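Long-range contact in L-threonine dehydrogenase (Flavobacterium frigidimaris, PDB 2YY7), which probably oxidises L-threonine at its 3-hydroxyl with bound NAD as the cofactor, as a member of the short-chain dehydrogenase/reductase superfamily: residues R23-R37 against D42-A54. Numbering follows the deposited sequence.
With NAD (nicotinamide-adenine-dinucleotide), chain E.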
# COMPACT_ATOMS: atom_id res chain seq x y z
N ARG A 23 6.60 24.31 21.44
CA ARG A 23 7.42 25.42 21.89
C ARG A 23 7.18 25.78 23.36
O ARG A 23 8.09 26.24 24.05
CB ARG A 23 7.21 26.65 20.99
CG ARG A 23 7.93 26.51 19.65
CD ARG A 23 7.64 27.65 18.69
NE ARG A 23 8.53 27.58 17.54
CZ ARG A 23 8.34 28.25 16.40
NH1 ARG A 23 7.29 29.05 16.26
NH2 ARG A 23 9.22 28.13 15.41
N LYS A 24 5.96 25.55 23.84
CA LYS A 24 5.62 25.83 25.23
C LYS A 24 6.26 24.78 26.13
O LYS A 24 6.71 25.08 27.24
CB LYS A 24 4.10 25.80 25.43
CG LYS A 24 3.36 26.95 24.78
CD LYS A 24 1.85 26.81 24.90
CE LYS A 24 1.37 26.82 26.35
NZ LYS A 24 1.70 25.55 27.07
N LEU A 25 6.32 23.54 25.64
CA LEU A 25 6.88 22.43 26.39
C LEU A 25 8.40 22.34 26.35
O LEU A 25 9.02 22.04 27.36
CB LEU A 25 6.31 21.10 25.87
CG LEU A 25 4.82 20.79 26.02
CD1 LEU A 25 4.54 19.43 25.38
CD2 LEU A 25 4.42 20.78 27.49
N TYR A 26 8.99 22.60 25.19
CA TYR A 26 10.44 22.48 25.07
C TYR A 26 11.23 23.74 24.78
O TYR A 26 12.46 23.69 24.70
CB TYR A 26 10.79 21.43 24.01
CG TYR A 26 10.18 20.07 24.26
CD1 TYR A 26 9.06 19.65 23.55
CD2 TYR A 26 10.72 19.20 25.20
CE1 TYR A 26 8.49 18.40 23.78
CE2 TYR A 26 10.16 17.94 25.44
CZ TYR A 26 9.04 17.55 24.72
OH TYR A 26 8.47 16.32 24.94
N GLY A 27 10.56 24.87 24.63
CA GLY A 27 11.27 26.10 24.35
C GLY A 27 11.09 26.57 22.92
O GLY A 27 11.13 25.77 21.99
N THR A 28 10.90 27.87 22.76
CA THR A 28 10.68 28.48 21.46
C THR A 28 11.71 28.14 20.39
O THR A 28 11.35 27.74 19.28
CB THR A 28 10.61 30.02 21.59
OG1 THR A 28 9.53 30.36 22.47
CG2 THR A 28 10.40 30.67 20.23
N GLU A 29 12.99 28.30 20.72
CA GLU A 29 14.07 28.02 19.77
C GLU A 29 14.46 26.56 19.62
O GLU A 29 15.34 26.24 18.82
CB GLU A 29 15.30 28.85 20.13
CG GLU A 29 15.11 30.36 19.98
CD GLU A 29 14.16 30.93 21.02
OE1 GLU A 29 14.13 30.40 22.15
OE2 GLU A 29 13.45 31.91 20.70
N ASN A 30 13.83 25.66 20.37
CA ASN A 30 14.13 24.24 20.25
C ASN A 30 13.23 23.62 19.19
O ASN A 30 13.43 22.47 18.79
CB ASN A 30 13.92 23.51 21.58
CG ASN A 30 15.06 23.71 22.54
OD1 ASN A 30 15.18 24.75 23.18
ND2 ASN A 30 15.92 22.71 22.64
N VAL A 31 12.24 24.39 18.74
CA VAL A 31 11.30 23.92 17.73
C VAL A 31 11.42 24.79 16.48
O VAL A 31 11.12 25.98 16.50
CB VAL A 31 9.85 23.99 18.25
CG1 VAL A 31 8.90 23.38 17.24
CG2 VAL A 31 9.74 23.28 19.60
N ILE A 32 11.87 24.18 15.39
CA ILE A 32 12.03 24.88 14.13
C ILE A 32 10.83 24.60 13.23
O ILE A 32 10.52 23.44 12.96
CB ILE A 32 13.31 24.41 13.38
CG1 ILE A 32 14.52 24.40 14.32
CG2 ILE A 32 13.56 25.30 12.17
CD1 ILE A 32 14.88 25.75 14.90
N ALA A 33 10.15 25.65 12.79
CA ALA A 33 9.00 25.51 11.92
C ALA A 33 9.45 25.66 10.47
O ALA A 33 10.24 26.55 10.16
CB ALA A 33 7.94 26.57 12.25
N SER A 34 8.97 24.78 9.60
CA SER A 34 9.35 24.84 8.19
C SER A 34 8.13 24.53 7.33
O SER A 34 7.26 23.75 7.72
CB SER A 34 10.48 23.85 7.87
OG SER A 34 10.06 22.50 8.05
N ASP A 35 8.08 25.14 6.16
CA ASP A 35 6.96 24.96 5.25
C ASP A 35 7.37 25.51 3.89
O ASP A 35 8.34 26.28 3.80
CB ASP A 35 5.75 25.72 5.79
CG ASP A 35 4.44 25.23 5.21
OD1 ASP A 35 4.16 25.54 4.03
OD2 ASP A 35 3.70 24.53 5.94
N ILE A 36 6.67 25.13 2.83
CA ILE A 36 7.01 25.63 1.51
C ILE A 36 6.40 27.01 1.33
O ILE A 36 6.85 27.80 0.51
CB ILE A 36 6.54 24.67 0.39
CG1 ILE A 36 7.16 25.11 -0.95
CG2 ILE A 36 5.03 24.65 0.30
CD1 ILE A 36 7.17 24.03 -2.01
N ARG A 37 5.38 27.30 2.13
CA ARG A 37 4.71 28.60 2.11
C ARG A 37 5.20 29.41 3.30
O ARG A 37 5.26 28.89 4.42
CB ARG A 37 3.19 28.44 2.22
CG ARG A 37 2.52 27.75 1.05
CD ARG A 37 1.03 27.67 1.30
NE ARG A 37 0.74 26.97 2.54
CZ ARG A 37 -0.41 27.04 3.20
NH1 ARG A 37 -1.40 27.81 2.73
NH2 ARG A 37 -0.59 26.36 4.32
N ASP A 42 1.05 33.64 12.54
CA ASP A 42 1.55 33.68 13.90
C ASP A 42 2.69 32.69 14.12
O ASP A 42 3.63 32.97 14.86
CB ASP A 42 0.42 33.38 14.89
CG ASP A 42 -0.70 34.40 14.83
OD1 ASP A 42 -1.42 34.44 13.80
OD2 ASP A 42 -0.88 35.16 15.81
N VAL A 43 2.59 31.52 13.49
CA VAL A 43 3.61 30.49 13.66
C VAL A 43 4.96 30.90 13.06
O VAL A 43 6.01 30.60 13.62
CB VAL A 43 3.16 29.14 13.04
CG1 VAL A 43 2.93 29.27 11.55
CG2 VAL A 43 4.20 28.06 13.33
N VAL A 44 4.93 31.60 11.92
CA VAL A 44 6.16 32.04 11.27
C VAL A 44 6.92 33.08 12.10
O VAL A 44 8.15 33.00 12.22
CB VAL A 44 5.88 32.63 9.87
CG1 VAL A 44 7.17 33.14 9.25
CG2 VAL A 44 5.26 31.57 8.97
N ASN A 45 6.21 34.04 12.67
CA ASN A 45 6.84 35.10 13.45
C ASN A 45 7.11 34.75 14.92
O ASN A 45 7.91 35.42 15.57
CB ASN A 45 6.00 36.38 13.41
CG ASN A 45 5.80 36.91 12.00
OD1 ASN A 45 6.74 36.99 11.21
ND2 ASN A 45 4.56 37.27 11.68
N SER A 46 6.47 33.71 15.43
CA SER A 46 6.66 33.35 16.83
C SER A 46 7.79 32.35 17.08
O SER A 46 7.72 31.55 18.02
CB SER A 46 5.35 32.80 17.42
OG SER A 46 4.94 31.63 16.75
N GLY A 47 8.83 32.40 16.26
CA GLY A 47 9.95 31.49 16.45
C GLY A 47 10.74 31.21 15.18
O GLY A 47 10.40 31.72 14.11
N PRO A 48 11.80 30.39 15.27
CA PRO A 48 12.63 30.05 14.11
C PRO A 48 11.81 29.42 12.99
O PRO A 48 11.15 28.40 13.19
CB PRO A 48 13.65 29.07 14.69
CG PRO A 48 13.78 29.53 16.11
CD PRO A 48 12.34 29.77 16.49
N PHE A 49 11.87 30.02 11.81
CA PHE A 49 11.14 29.51 10.65
C PHE A 49 12.08 29.33 9.46
O PHE A 49 12.96 30.15 9.21
CB PHE A 49 10.01 30.48 10.25
CG PHE A 49 9.22 30.01 9.06
CD1 PHE A 49 8.16 29.12 9.23
CD2 PHE A 49 9.55 30.41 7.77
CE1 PHE A 49 7.44 28.64 8.13
CE2 PHE A 49 8.85 29.93 6.66
CZ PHE A 49 7.79 29.05 6.84
N GLU A 50 11.87 28.25 8.72
CA GLU A 50 12.68 27.94 7.55
C GLU A 50 11.81 27.51 6.37
O GLU A 50 10.94 26.65 6.52
CB GLU A 50 13.66 26.81 7.86
CG GLU A 50 14.70 27.13 8.92
CD GLU A 50 15.90 27.85 8.35
OE1 GLU A 50 15.79 28.42 7.24
OE2 GLU A 50 16.96 27.84 9.01
N VAL A 51 12.05 28.10 5.21
CA VAL A 51 11.30 27.71 4.02
C VAL A 51 11.93 26.39 3.59
O VAL A 51 13.14 26.24 3.61
CB VAL A 51 11.46 28.73 2.87
CG1 VAL A 51 10.82 28.19 1.60
CG2 VAL A 51 10.84 30.06 3.26
N VAL A 52 11.10 25.43 3.20
CA VAL A 52 11.63 24.15 2.76
C VAL A 52 10.64 23.43 1.86
O VAL A 52 9.43 23.61 1.99
CB VAL A 52 11.97 23.21 3.95
CG1 VAL A 52 10.69 22.69 4.60
CG2 VAL A 52 12.83 22.05 3.48
N ASN A 53 11.16 22.64 0.94
CA ASN A 53 10.30 21.84 0.07
C ASN A 53 10.60 20.41 0.48
O ASN A 53 11.67 19.89 0.19
CB ASN A 53 10.66 22.03 -1.41
CG ASN A 53 9.69 21.31 -2.32
OD1 ASN A 53 9.14 20.27 -1.95
ND2 ASN A 53 9.47 21.85 -3.52
N ALA A 54 9.65 19.78 1.17
CA ALA A 54 9.80 18.41 1.66
C ALA A 54 10.07 17.40 0.55
O ALA A 54 10.46 16.26 0.82
CB ALA A 54 8.56 18.00 2.45
PA NAD E . -2.66 21.14 5.84
O1A NAD E . -3.51 22.09 6.61
O2A NAD E . -3.02 20.97 4.41
O5B NAD E . -1.12 21.47 6.04
C5B NAD E . -0.14 20.99 5.17
C4B NAD E . 1.05 21.92 5.19
O4B NAD E . 2.09 21.30 4.44
C3B NAD E . 0.72 23.29 4.55
O3B NAD E . 1.08 24.38 5.42
C2B NAD E . 1.51 23.24 3.23
O2B NAD E . 1.95 24.53 2.82
C1B NAD E . 2.66 22.30 3.59
N9A NAD E . 3.33 21.73 2.41
C8A NAD E . 2.70 21.24 1.27
N7A NAD E . 3.66 20.83 0.42
C5A NAD E . 4.85 21.04 1.01
C6A NAD E . 6.15 20.83 0.57
N6A NAD E . 6.37 20.42 -0.66
N1A NAD E . 7.19 21.16 1.39
C2A NAD E . 6.98 21.70 2.65
N3A NAD E . 5.69 21.94 3.10
C4A NAD E . 4.65 21.61 2.27
O3 NAD E . -2.80 19.67 6.47
PN NAD E . -3.04 19.23 8.01
O1N NAD E . -2.20 20.03 8.97
O2N NAD E . -4.51 19.08 8.16
O5D NAD E . -2.44 17.72 7.99
C5D NAD E . -1.08 17.46 8.35
C4D NAD E . -0.84 15.93 8.32
O4D NAD E . -1.83 15.27 9.10
C3D NAD E . -0.98 15.31 6.92
O3D NAD E . -0.08 14.22 6.82
C2D NAD E . -2.38 14.74 6.92
O2D NAD E . -2.46 13.76 5.92
C1D NAD E . -2.53 14.25 8.36
N1N NAD E . -3.96 14.13 8.72
C2N NAD E . -4.72 15.27 8.87
C3N NAD E . -6.07 15.16 9.21
C7N NAD E . -6.89 16.38 9.49
O7N NAD E . -8.24 16.14 9.74
N7N NAD E . -6.38 17.63 9.45
C4N NAD E . -6.65 13.89 9.37
C5N NAD E . -5.86 12.74 9.25
C6N NAD E . -4.52 12.87 8.90
O HOH W 1 4.47 28.78 17.51
O HOH W 2 6.89 31.22 20.83
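Arg-23, extended from CG to NE (chi2 175°, chi3 170°), reaches from the end of helix 13-26 to the turn before strand 49-51. NE and NH2 both donate, side-on and in the guanidinium plane, to Val-31 O; NH1 makes a weak bond to Val-43 O (3.3 Å) in the short helix 42-45. Gly-47 CA lies 3.3 Å above one face; a side chain there would collide with CZ. With alanine in place of Arg-23, Val-31 O is likely to lose both side-chain donors, and a gap to open over Gly-47.

Strands 31-35 and 49-51 run parallel, with bonds from Ala-33 N to Pro-48 O, Glu-50 N to Ala-33 O (2.8 Å), Asp-35 N to Glu-50 O and Val-52 N to Asp-35 O. Packing is tightest where Ser-34 CB meets Val-52 CG1 at 3.5 Å, on the face covered by helix 57-66. On the other face the Phe-49 ring, CG anti to the backbone N (chi1 -180°), brings CD1 to 4.0 Å from Ala-33 CB and turns an edge to Arg-37 O, with Val-44 CG2 over one face.

The solvent side is looser: one water links Arg-23 NH1 with Ser-46 OG, another Thr-28 OG1 with Ser-46 O, and Glu-29 CG merely brushes Pro-48 CG at 4.2 Å.

Within this Rossmann-type beta-alpha-beta unit, NAD is met at the C-terminal end of strand 31-35 and just after strand 49-51. Asp-35 grips the adenosine ribose through OD1 to O2B (2.7 Å) and OD2 to O3B; Asn-53 OD1, which also accepts from Leu-55 N, takes adenine N6A, and Ala-54 N donates to N1A (2.8 Å). This carboxylate, with Arg-37 donating to the same two oxygens, is consistent with preference for NAD over NADP, whose 2'-phosphate Asp-35 would probably repel.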